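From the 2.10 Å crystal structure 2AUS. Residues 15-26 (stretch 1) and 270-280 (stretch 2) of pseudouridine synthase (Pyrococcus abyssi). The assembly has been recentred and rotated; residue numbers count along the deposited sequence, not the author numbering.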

# COMPACT_ATOMS: atom_id res chain seq x y z
N LYS A 15 -38.59 4.03 15.94
CA LYS A 15 -38.68 4.03 17.40
C LYS A 15 -39.76 3.10 17.91
O LYS A 15 -40.94 3.24 17.57
CB LYS A 15 -38.97 5.45 17.92
CG LYS A 15 -37.84 6.44 17.73
CD LYS A 15 -38.22 7.79 18.31
CE LYS A 15 -37.05 8.77 18.26
NZ LYS A 15 -37.41 10.09 18.85
N ARG A 16 -39.36 2.14 18.74
CA ARG A 16 -40.32 1.20 19.31
C ARG A 16 -40.97 1.85 20.52
O ARG A 16 -40.39 2.72 21.18
CB ARG A 16 -39.63 -0.09 19.75
CG ARG A 16 -38.81 -0.78 18.68
CD ARG A 16 -38.34 -2.15 19.15
NE ARG A 16 -37.47 -2.82 18.19
CZ ARG A 16 -36.27 -2.37 17.84
NH1 ARG A 16 -35.79 -1.26 18.38
NH2 ARG A 16 -35.55 -3.04 16.95
N GLU A 17 -42.19 1.42 20.82
CA GLU A 17 -42.94 1.93 21.95
C GLU A 17 -42.31 1.37 23.24
O GLU A 17 -41.79 0.26 23.25
CB GLU A 17 -44.39 1.47 21.81
CG GLU A 17 -45.36 2.09 22.78
CD GLU A 17 -46.77 2.06 22.22
OE1 GLU A 17 -47.03 2.78 21.23
OE2 GLU A 17 -47.61 1.31 22.76
N VAL A 18 -42.35 2.16 24.31
CA VAL A 18 -41.80 1.74 25.60
C VAL A 18 -42.94 1.53 26.60
O VAL A 18 -43.80 2.39 26.76
CB VAL A 18 -40.83 2.79 26.18
CG1 VAL A 18 -40.36 2.36 27.56
CG2 VAL A 18 -39.63 2.97 25.26
N ILE A 19 -42.94 0.39 27.27
CA ILE A 19 -43.97 0.09 28.25
C ILE A 19 -43.36 0.04 29.64
O ILE A 19 -42.46 -0.77 29.91
CB ILE A 19 -44.66 -1.25 27.93
CG1 ILE A 19 -45.23 -1.21 26.51
CG2 ILE A 19 -45.76 -1.53 28.94
CD1 ILE A 19 -45.90 -2.48 26.07
N VAL A 20 -43.84 0.91 30.52
CA VAL A 20 -43.33 0.99 31.88
C VAL A 20 -44.02 0.01 32.82
O VAL A 20 -45.24 0.01 32.97
CB VAL A 20 -43.49 2.41 32.45
CG1 VAL A 20 -42.97 2.46 33.87
CG2 VAL A 20 -42.74 3.40 31.59
N LYS A 21 -43.21 -0.82 33.46
CA LYS A 21 -43.70 -1.82 34.39
C LYS A 21 -43.63 -1.22 35.81
O LYS A 21 -44.57 -1.35 36.59
CB LYS A 21 -42.84 -3.08 34.27
CG LYS A 21 -43.33 -4.32 35.00
CD LYS A 21 -42.38 -5.48 34.71
CE LYS A 21 -42.65 -6.69 35.60
NZ LYS A 21 -43.95 -7.34 35.31
N ASP A 22 -42.52 -0.56 36.12
CA ASP A 22 -42.31 0.05 37.43
C ASP A 22 -42.17 1.56 37.31
O ASP A 22 -41.06 2.07 37.09
CB ASP A 22 -41.04 -0.53 38.07
CG ASP A 22 -40.88 -0.13 39.54
OD1 ASP A 22 -41.23 1.01 39.91
OD2 ASP A 22 -40.39 -0.97 40.33
N ASP A 23 -43.27 2.29 37.48
CA ASP A 23 -43.27 3.75 37.36
C ASP A 23 -42.46 4.48 38.42
O ASP A 23 -42.08 5.64 38.23
CB ASP A 23 -44.70 4.31 37.42
CG ASP A 23 -45.66 3.57 36.52
OD1 ASP A 23 -45.26 3.19 35.40
OD2 ASP A 23 -46.83 3.39 36.92
N LYS A 24 -42.19 3.82 39.54
CA LYS A 24 -41.45 4.46 40.63
C LYS A 24 -39.94 4.24 40.62
O LYS A 24 -39.22 4.89 41.38
CB LYS A 24 -42.02 4.00 41.97
CG LYS A 24 -43.52 4.21 42.14
CD LYS A 24 -43.87 5.69 42.21
CE LYS A 24 -45.37 5.88 42.38
NZ LYS A 24 -45.76 7.32 42.53
N ALA A 25 -39.45 3.34 39.78
CA ALA A 25 -38.02 3.05 39.74
C ALA A 25 -37.17 4.30 39.53
O ALA A 25 -37.47 5.14 38.69
CB ALA A 25 -37.71 2.03 38.67
N GLU A 26 -36.10 4.40 40.31
CA GLU A 26 -35.18 5.51 40.23
C GLU A 26 -33.78 4.90 40.22
O GLU A 26 -33.61 3.73 40.57
CB GLU A 26 -35.34 6.42 41.46
CG GLU A 26 -36.73 7.01 41.64
CD GLU A 26 -37.18 7.89 40.48
OE1 GLU A 26 -36.30 8.48 39.81
OE2 GLU A 26 -38.41 8.00 40.25
N THR A 270 -34.17 -11.54 35.63
CA THR A 270 -35.47 -12.04 36.02
C THR A 270 -36.48 -10.91 35.88
O THR A 270 -36.12 -9.73 35.95
CB THR A 270 -35.47 -12.56 37.48
OG1 THR A 270 -35.13 -11.49 38.37
CG2 THR A 270 -34.45 -13.69 37.64
N VAL A 271 -37.74 -11.28 35.68
CA VAL A 271 -38.84 -10.33 35.52
C VAL A 271 -38.91 -9.22 36.56
O VAL A 271 -39.16 -8.06 36.23
CB VAL A 271 -40.19 -11.10 35.49
CG1 VAL A 271 -41.37 -10.12 35.41
CG2 VAL A 271 -40.20 -12.06 34.30
N PRO A 272 -38.71 -9.56 37.85
CA PRO A 272 -38.76 -8.57 38.94
C PRO A 272 -37.75 -7.42 38.80
O PRO A 272 -37.91 -6.38 39.43
CB PRO A 272 -38.47 -9.42 40.18
CG PRO A 272 -39.00 -10.76 39.81
CD PRO A 272 -38.51 -10.92 38.39
N GLY A 273 -36.73 -7.62 37.98
CA GLY A 273 -35.73 -6.58 37.80
C GLY A 273 -36.04 -5.61 36.68
O GLY A 273 -35.36 -4.60 36.52
N ILE A 274 -37.09 -5.89 35.91
CA ILE A 274 -37.48 -5.05 34.79
C ILE A 274 -38.28 -3.81 35.20
O ILE A 274 -39.25 -3.90 35.94
CB ILE A 274 -38.31 -5.85 33.79
CG1 ILE A 274 -37.51 -7.07 33.31
CG2 ILE A 274 -38.74 -4.97 32.62
CD1 ILE A 274 -38.28 -8.01 32.43
N VAL A 275 -37.86 -2.65 34.71
CA VAL A 275 -38.54 -1.39 35.01
C VAL A 275 -39.47 -1.04 33.84
O VAL A 275 -40.64 -0.74 34.03
CB VAL A 275 -37.53 -0.25 35.23
CG1 VAL A 275 -38.26 1.09 35.28
CG2 VAL A 275 -36.77 -0.50 36.54
N LYS A 276 -38.92 -1.07 32.64
CA LYS A 276 -39.67 -0.77 31.43
C LYS A 276 -38.99 -1.48 30.27
O LYS A 276 -37.82 -1.87 30.37
CB LYS A 276 -39.69 0.74 31.20
CG LYS A 276 -38.31 1.35 31.15
CD LYS A 276 -38.35 2.87 31.30
CE LYS A 276 -36.95 3.45 31.23
NZ LYS A 276 -36.97 4.92 31.41
N LEU A 277 -39.72 -1.66 29.17
CA LEU A 277 -39.18 -2.34 28.00
C LEU A 277 -39.92 -1.98 26.71
O LEU A 277 -41.01 -1.43 26.73
CB LEU A 277 -39.20 -3.86 28.18
CG LEU A 277 -40.30 -4.65 28.92
CD1 LEU A 277 -41.66 -3.98 28.83
CD2 LEU A 277 -40.35 -6.06 28.35
N ASN A 278 -39.29 -2.30 25.58
CA ASN A 278 -39.89 -2.03 24.29
C ASN A 278 -40.99 -3.04 24.02
O ASN A 278 -40.96 -4.17 24.52
CB ASN A 278 -38.84 -2.15 23.18
CG ASN A 278 -37.95 -0.94 23.10
OD1 ASN A 278 -36.76 -1.05 22.82
ND2 ASN A 278 -38.53 0.24 23.32
N ALA A 279 -41.99 -2.62 23.25
CA ALA A 279 -43.08 -3.50 22.89
C ALA A 279 -42.56 -4.38 21.77
O ALA A 279 -41.47 -4.15 21.24
CB ALA A 279 -44.27 -2.68 22.40
N GLY A 280 -43.34 -5.39 21.41
CA GLY A 280 -42.96 -6.27 20.32
C GLY A 280 -41.79 -7.21 20.51
O GLY A 280 -41.29 -7.76 19.53
O HOH W 1 -39.46 -5.25 18.75

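Antiparallel pairing shows how two segments distant in sequence can be joined mainly through their backbones, with side chains filling in around a frame of peptide hydrogen bonds. The contact between residues 15-26 and 270-280 of this pseudouridine synthase is a compact example. Strand 18-20 runs against strand 274-278 at 158°, close to ideal antiparallel, although touching residues are never fewer than 250 positions apart in the chain.

The center of the ladder is the pair Ile-19 and Leu-277, which exchange two hydrogen bonds. Ile-19 N donates to Leu-277 O at 2.7 Å with an almost linear N-H...O angle of 177°, and Leu-277 N returns a bond to Ile-19 O at 3.0 Å. In an antiparallel sheet such a closed pair alternates with pairs whose peptide groups point outward, and here these are Val-18 with Asn-278 and Val-20 with Lys-276. The alternation is visible in the CA-CA distances: 5.4 Å for Ile-19 and Leu-277, against 4.4 Å for Val-18 and Asn-278 and 4.1 Å for Val-20 and Lys-276.

Carbonyl groups at both ends of the ladder accept two bonds each. Glu-17 O receives Ala-279 N at 2.9 Å and, from a side chain, Asn-278 ND2 at 3.3 Å, so the amide of Asn-278 reinforces the backbone pairing; its OD1 is bonded elsewhere in the structure. At the other end, Val-275 O takes Lys-21 N at 2.6 Å and Asp-22 N at 2.8 Å. Two successive amides can converge on one oxygen because the chain leaves the extended conformation at Lys-21, whose psi is -43°. Beyond this point a type I turn runs from Asp-22 to Ala-25, with a weak hydrogen bond from Ala-25 N to Asp-22 O at 3.4 Å and another weak one from Lys-24 N to Asp-22 OD1 at 3.0 Å.

The close approach of the strands also brings alpha carbons near carbonyl oxygens. Asn-278 CA lies 3.2 Å from Glu-17 O and Lys-276 CA 3.2 Å from Ile-19 O, CA-H...O contacts that supplement the conventional bonds.

Packing follows the alternation of the sheet. Ile-19 and Leu-277 share one face, where Ile-19 CB is 4.2 Å from Leu-277 CD1; Ile-19 CD1 reaches on to Ala-279 CB at 4.0 Å. Val-18, Val-20, Lys-276 and Asn-278 occupy the other face. There Val-18 CG2 rests 3.5 Å from Asn-278 ND2, and Val-18 CG1 lies 4.0 Å from Lys-276 CB, while the end of the lysine leads away.

Past the ladder, the turn returns Ala-25 to the contact, placing its CB 3.4 Å from Val-275 CG2. Lys-21 contributes its aliphatic stem: its CE is 3.7 Å from Val-271 CG1, and its NZ is bonded elsewhere. Altogether 718 Å² is buried between the stretches, counting both sides.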